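Local coordinates for protein 3-dehydroquinate dehydratase (Thermus thermophilus, PDB 2UYG) that catalyses the trans-dehydration of 3-dehydroquinate to 3-dehydroshikimate, probably through an enolate intermediate, in the chorismate pathway as a type II dehydroquinase dodecamer, at residues A83-I88 and A116-G121; P94-H99 and K132-Y137. All coordinates share one frame; numbering follows the deposited sequence.

Interaction 1: A83-I88 and A116-G121; sequences ALLDAI and APACRG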
loop_
_atom_site.group_PDB
_atom_site.type_symbol
_atom_site.label_atom_id
_atom_site.label_comp_id
_atom_site.label_asym_id
_atom_site.label_seq_id
_atom_site.Cartn_x
_atom_site.Cartn_y
_atom_site.Cartn_z
ATOM N N ALA A 83 -3.364 20.288 -12.750
ATOM C CA ALA A 83 -3.248 21.614 -13.320
ATOM C C ALA A 83 -4.570 22.295 -13.354
ATOM O O ALA A 83 -4.682 23.528 -13.053
ATOM C CB ALA A 83 -2.480 21.621 -14.648
ATOM N N LEU A 84 -5.621 21.514 -13.550
ATOM C CA LEU A 84 -6.964 22.035 -13.519
ATOM C C LEU A 84 -7.424 22.435 -12.111
ATOM O O LEU A 84 -8.083 23.470 -11.903
ATOM C CB LEU A 84 -7.889 21.013 -14.067
ATOM C CG LEU A 84 -9.049 21.362 -14.971
ATOM C CD1 LEU A 84 -10.157 20.378 -14.697
ATOM C CD2 LEU A 84 -9.499 22.819 -15.047
ATOM N N LEU A 85 -7.061 21.616 -11.137
ATOM C CA LEU A 85 -7.253 22.033 -9.733
ATOM C C LEU A 85 -6.617 23.377 -9.484
ATOM O O LEU A 85 -7.170 24.178 -8.842
ATOM C CB LEU A 85 -6.509 21.072 -8.798
ATOM C CG LEU A 85 -6.828 20.865 -7.340
ATOM C CD1 LEU A 85 -5.542 20.505 -6.499
ATOM C CD2 LEU A 85 -7.803 21.811 -6.654
ATOM N N ASP A 86 -5.374 23.548 -9.881
ATOM C CA ASP A 86 -4.689 24.783 -9.520
ATOM C C ASP A 86 -5.394 25.970 -10.236
ATOM O O ASP A 86 -5.468 27.063 -9.704
ATOM C CB ASP A 86 -3.196 24.719 -9.886
ATOM C CG ASP A 86 -2.333 24.177 -8.787
ATOM O OD1 ASP A 86 -2.862 23.927 -7.683
ATOM O OD2 ASP A 86 -1.060 23.939 -8.903
ATOM N N ALA A 87 -5.890 25.720 -11.441
ATOM C CA ALA A 87 -6.613 26.738 -12.199
ATOM C C ALA A 87 -7.809 27.170 -11.385
ATOM O O ALA A 87 -8.007 28.357 -11.237
ATOM C CB ALA A 87 -7.069 26.236 -13.493
ATOM N N ILE A 88 -8.579 26.200 -10.830
ATOM C CA ILE A 88 -9.759 26.614 -10.120
ATOM C C ILE A 88 -9.458 27.412 -8.849
ATOM O O ILE A 88 -10.214 28.349 -8.505
ATOM C CB ILE A 88 -10.876 25.506 -9.920
ATOM C CG1 ILE A 88 -11.104 25.203 -8.495
ATOM C CG2 ILE A 88 -10.887 24.271 -10.898
ATOM C CD1 ILE A 88 -12.413 25.629 -8.144
ATOM N N ALA A 116 -12.139 18.090 -7.013
ATOM C CA ALA A 116 -13.295 18.330 -6.131
ATOM C C ALA A 116 -12.938 19.095 -4.850
ATOM O O ALA A 116 -13.787 19.886 -4.385
ATOM C CB ALA A 116 -14.138 16.984 -5.830
ATOM N N PRO A 117 -11.737 18.904 -4.271
ATOM C CA PRO A 117 -11.349 19.668 -3.076
ATOM C C PRO A 117 -11.461 21.161 -3.204
ATOM O O PRO A 117 -11.649 21.768 -2.146
ATOM C CB PRO A 117 -9.891 19.225 -2.792
ATOM C CG PRO A 117 -9.838 17.817 -3.368
ATOM C CD PRO A 117 -10.752 17.852 -4.569
ATOM N N ALA A 118 -11.342 21.729 -4.407
ATOM C CA ALA A 118 -11.412 23.153 -4.564
ATOM C C ALA A 118 -12.751 23.690 -5.024
ATOM O O ALA A 118 -12.866 24.863 -5.151
ATOM C CB ALA A 118 -10.324 23.613 -5.522
ATOM N N CYS A 119 -13.761 22.878 -5.232
ATOM C CA CYS A 119 -15.082 23.315 -5.640
ATOM C C CYS A 119 -16.060 23.568 -4.413
ATOM O O CYS A 119 -15.927 22.973 -3.344
ATOM C CB CYS A 119 -15.663 22.220 -6.580
ATOM S SG CYS A 119 -14.696 21.908 -8.185
ATOM N N ARG A 120 -17.082 24.353 -4.630
ATOM C CA ARG A 120 -18.161 24.514 -3.676
ATOM C C ARG A 120 -18.708 23.150 -3.389
ATOM O O ARG A 120 -18.920 22.790 -2.272
ATOM C CB ARG A 120 -19.331 25.368 -4.258
ATOM C CG ARG A 120 -19.157 26.759 -4.102
ATOM C CD ARG A 120 -19.148 27.169 -2.579
ATOM N NE ARG A 120 -18.777 28.563 -2.562
ATOM C CZ ARG A 120 -19.620 29.534 -2.833
ATOM N NH1 ARG A 120 -19.182 30.798 -2.808
ATOM N NH2 ARG A 120 -20.902 29.264 -3.121
ATOM N N GLY A 121 -18.990 22.388 -4.431
ATOM C CA GLY A 121 -19.610 21.090 -4.202
ATOM C C GLY A 121 -19.536 20.244 -5.415
ATOM O O GLY A 121 -18.953 20.696 -6.452
#
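The flat group here is the peptide joining Ala118 to Cys119: Ile88 CD1 sits above its plane, over the carbonyl end, 3.1 Å from Ala118 O, and the Cys119 side chain rises on that same side. In this flavodoxin-like alpha/beta/alpha fold, helix 82-89 packs here against the short 3-10 turn 116-118 that leads into strand 121-124. The methyl CB of Ala118 points at the helix and fits between two side chains one turn apart. Leu85 CD2 presses on it from one side at 3.3 Å; the torsion that carries CG to the position opposite the backbone N (chi1 -158°) brings that branch across to the turn. Ile88 CG1 meets the same methyl at 3.5 Å. Both approaches are tighter than usual van der Waals contact, and Ile88 looks strained as well, its chi1 of 117° lying far from any staggered position. With an alanine in place of Ile88, the Ala118 methyl would probably keep Leu85 but lose its second neighbour, and a gap would be likely to open over the Ala118 carbonyl and beside Cys119 and Val95. Asp86, predicted to bind substrate, leaves the turn alone: its OD1 forms a salt bridge with Arg110 of a neighbouring subunit. Segment 116-121, for its part, offers Ala116 O and Cys119 O to Asn102 ND2 of a second neighbouring subunit, so this joint is backed by other chains. Cys119 N closes the turn on Ala116 O at 3.1 Å, while Cys119 SG meets Ile88 CD1 more loosely at 4.4 Å.

Interaction 2: P94-H99 and K132-Y137; sequences PVVEVH and KLALVY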
loop_
_atom_site.group_PDB
_atom_site.type_symbol
_atom_site.label_atom_id
_atom_site.label_comp_id
_atom_site.label_asym_id
_atom_site.label_seq_id
_atom_site.Cartn_x
_atom_site.Cartn_y
_atom_site.Cartn_z
ATOM N N PRO A 94 -16.953 30.800 -7.627
ATOM C CA PRO A 94 -17.406 29.492 -7.148
ATOM C C PRO A 94 -17.450 28.493 -8.299
ATOM O O PRO A 94 -18.023 28.839 -9.336
ATOM C CB PRO A 94 -18.854 29.763 -6.724
ATOM C CG PRO A 94 -19.191 31.014 -7.363
ATOM C CD PRO A 94 -17.944 31.850 -7.384
ATOM N N VAL A 95 -16.938 27.293 -8.076
ATOM C CA VAL A 95 -16.955 26.253 -9.067
ATOM C C VAL A 95 -17.762 25.019 -8.521
ATOM O O VAL A 95 -17.513 24.553 -7.406
ATOM C CB VAL A 95 -15.563 25.848 -9.384
ATOM C CG1 VAL A 95 -15.556 24.768 -10.434
ATOM C CG2 VAL A 95 -14.721 27.033 -9.868
ATOM N N VAL A 96 -18.765 24.579 -9.274
ATOM C CA VAL A 96 -19.509 23.401 -8.963
ATOM C C VAL A 96 -19.094 22.290 -9.968
ATOM O O VAL A 96 -19.127 22.509 -11.139
ATOM C CB VAL A 96 -21.020 23.586 -9.095
ATOM C CG1 VAL A 96 -21.726 22.319 -8.623
ATOM C CG2 VAL A 96 -21.526 24.797 -8.208
ATOM N N GLU A 97 -18.662 21.143 -9.452
ATOM C CA GLU A 97 -18.167 20.026 -10.248
ATOM C C GLU A 97 -19.377 19.149 -10.490
ATOM O O GLU A 97 -20.058 18.816 -9.587
ATOM C CB GLU A 97 -17.077 19.248 -9.492
ATOM C CG GLU A 97 -16.553 18.095 -10.273
ATOM C CD GLU A 97 -15.341 17.383 -9.651
ATOM O OE1 GLU A 97 -15.320 16.102 -9.594
ATOM O OE2 GLU A 97 -14.433 18.075 -9.218
ATOM N N VAL A 98 -19.608 18.771 -11.703
ATOM C CA VAL A 98 -20.754 17.966 -12.118
ATOM C C VAL A 98 -20.295 16.762 -12.902
ATOM O O VAL A 98 -19.314 16.827 -13.674
ATOM C CB VAL A 98 -21.630 19.013 -12.923
ATOM C CG1 VAL A 98 -22.422 18.470 -13.931
ATOM C CG2 VAL A 98 -22.474 19.808 -11.903
ATOM N N HIS A 99 -20.982 15.616 -12.743
ATOM C CA HIS A 99 -20.732 14.439 -13.637
ATOM C C HIS A 99 -22.064 13.784 -13.917
ATOM O O HIS A 99 -22.871 13.702 -13.007
ATOM C CB HIS A 99 -19.841 13.377 -12.998
ATOM C CG HIS A 99 -18.604 13.923 -12.408
ATOM N ND1 HIS A 99 -17.423 14.028 -13.122
ATOM C CD2 HIS A 99 -18.368 14.488 -11.199
ATOM C CE1 HIS A 99 -16.507 14.569 -12.343
ATOM N NE2 HIS A 99 -17.052 14.868 -11.174
ATOM N N LYS A 132 -28.566 20.522 -14.181
ATOM C CA LYS A 132 -29.757 21.207 -13.578
ATOM C C LYS A 132 -29.581 21.571 -12.166
ATOM O O LYS A 132 -29.816 22.747 -11.738
ATOM C CB LYS A 132 -30.991 20.304 -13.632
ATOM C CG LYS A 132 -32.227 21.023 -14.037
ATOM C CD LYS A 132 -33.248 21.301 -13.010
ATOM C CE LYS A 132 -34.559 20.692 -13.411
ATOM N NZ LYS A 132 -35.574 21.677 -13.384
ATOM N N LEU A 133 -29.250 20.545 -11.387
ATOM C CA LEU A 133 -29.127 20.786 -9.972
ATOM C C LEU A 133 -28.032 21.808 -9.618
ATOM O O LEU A 133 -28.191 22.605 -8.617
ATOM C CB LEU A 133 -28.855 19.504 -9.160
ATOM C CG LEU A 133 -29.596 18.168 -9.272
ATOM C CD1 LEU A 133 -29.331 17.252 -8.061
ATOM C CD2 LEU A 133 -30.999 18.143 -9.689
ATOM N N ALA A 134 -26.928 21.787 -10.402
ATOM C CA ALA A 134 -25.874 22.809 -10.194
ATOM C C ALA A 134 -26.457 24.214 -10.403
ATOM O O ALA A 134 -26.126 25.121 -9.694
ATOM C CB ALA A 134 -24.686 22.600 -11.148
ATOM N N LEU A 135 -27.297 24.364 -11.415
ATOM C CA LEU A 135 -27.915 25.684 -11.712
ATOM C C LEU A 135 -28.873 26.147 -10.618
ATOM O O LEU A 135 -28.836 27.305 -10.208
ATOM C CB LEU A 135 -28.540 25.675 -13.096
ATOM C CG LEU A 135 -27.506 25.498 -14.220
ATOM C CD1 LEU A 135 -28.147 25.190 -15.569
ATOM C CD2 LEU A 135 -26.528 26.692 -14.336
ATOM N N VAL A 136 -29.594 25.230 -9.997
ATOM C CA VAL A 136 -30.491 25.623 -8.889
ATOM C C VAL A 136 -29.717 26.113 -7.720
ATOM O O VAL A 136 -30.020 27.192 -7.130
ATOM C CB VAL A 136 -31.559 24.521 -8.511
ATOM C CG1 VAL A 136 -30.971 23.244 -8.520
ATOM C CG2 VAL A 136 -32.173 24.758 -7.098
ATOM N N TYR A 137 -28.626 25.432 -7.400
ATOM C CA TYR A 137 -27.796 25.879 -6.288
ATOM C C TYR A 137 -27.268 27.271 -6.615
ATOM O O TYR A 137 -27.243 28.141 -5.777
ATOM C CB TYR A 137 -26.633 24.957 -6.061
ATOM C CG TYR A 137 -25.582 25.581 -5.168
ATOM C CD1 TYR A 137 -25.738 25.613 -3.798
ATOM C CD2 TYR A 137 -24.424 26.160 -5.681
ATOM C CE1 TYR A 137 -24.826 26.156 -2.988
ATOM C CE2 TYR A 137 -23.471 26.697 -4.813
ATOM C CZ TYR A 137 -23.691 26.710 -3.486
ATOM O OH TYR A 137 -22.770 27.272 -2.569
#
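Val96 straddles two helix side chains, sending one methyl to Ala134 and the other to Tyr137. With CG1 opposite the backbone N (chi1 -175°), that branch reaches Ala134 CB at 3.9 Å, while CG2 meets Tyr137 CD2 at 4.1 Å, approaching the ring at a slant. One step on in the alternation of the strand, Val98 brings CG2 to within 3.6 Å of the same Ala134 methyl. The small alanine thus lies between two valines, and its size is consistent with the close approach of the backbones: the axes of strand 95-99 and helix 132-137 come within 9.2 Å and run nearly antiparallel, at 161°. This is the usual pairing of a strand with a covering helix in a flavodoxin-like sheet. Phe126 of a neighbouring subunit also packs on Val96 and meets the Tyr137 ring, while Tyr137 OH is hydrogen-bonded to Arg120 NH2 of its own chain.

Glu97 turns away from the helix. His99, the predicted proton donor, gives NE2 to Glu97 OE1 at 2.6 Å, with the acceptor almost exactly in the imidazole plane and the oxygen using its anti lone pair. Glu97 is itself held by Ser113 OG on OE1 and Thr115 OG1 on OE2, so it probably acts as a second-shell residue, holding the imidazole at its present rotation. Between strand and helix no hydrogen bond forms, and the touching residues are buried. The chemistry is therefore divided: aliphatic and ring carbons join the strand to its helix, while Glu97 and His99 pair with each other instead.

The centres of the two interactions lie about 13 Å apart, and strand 95-99 of interaction 2, part of the parallel five-stranded sheet, lies between turn 116-118 and helix 129-140. Helix 82-89 and turn 116-118 of interaction 1 lie on one side of the sheet, helix 129-140 of interaction 2 on the other. Their segments alternate along the chain: 83-88, 94-99, 116-121, 132-137. They also touch directly, through the backbone bond from Arg120 N to Val95 O (2.8 Å) and through Cys119 packing on Val95. Both border neighbouring subunits, so the segments carrying His99, the predicted proton donor, and Asp86, a predicted substrate ligand, also meet other chains of the dodecamer.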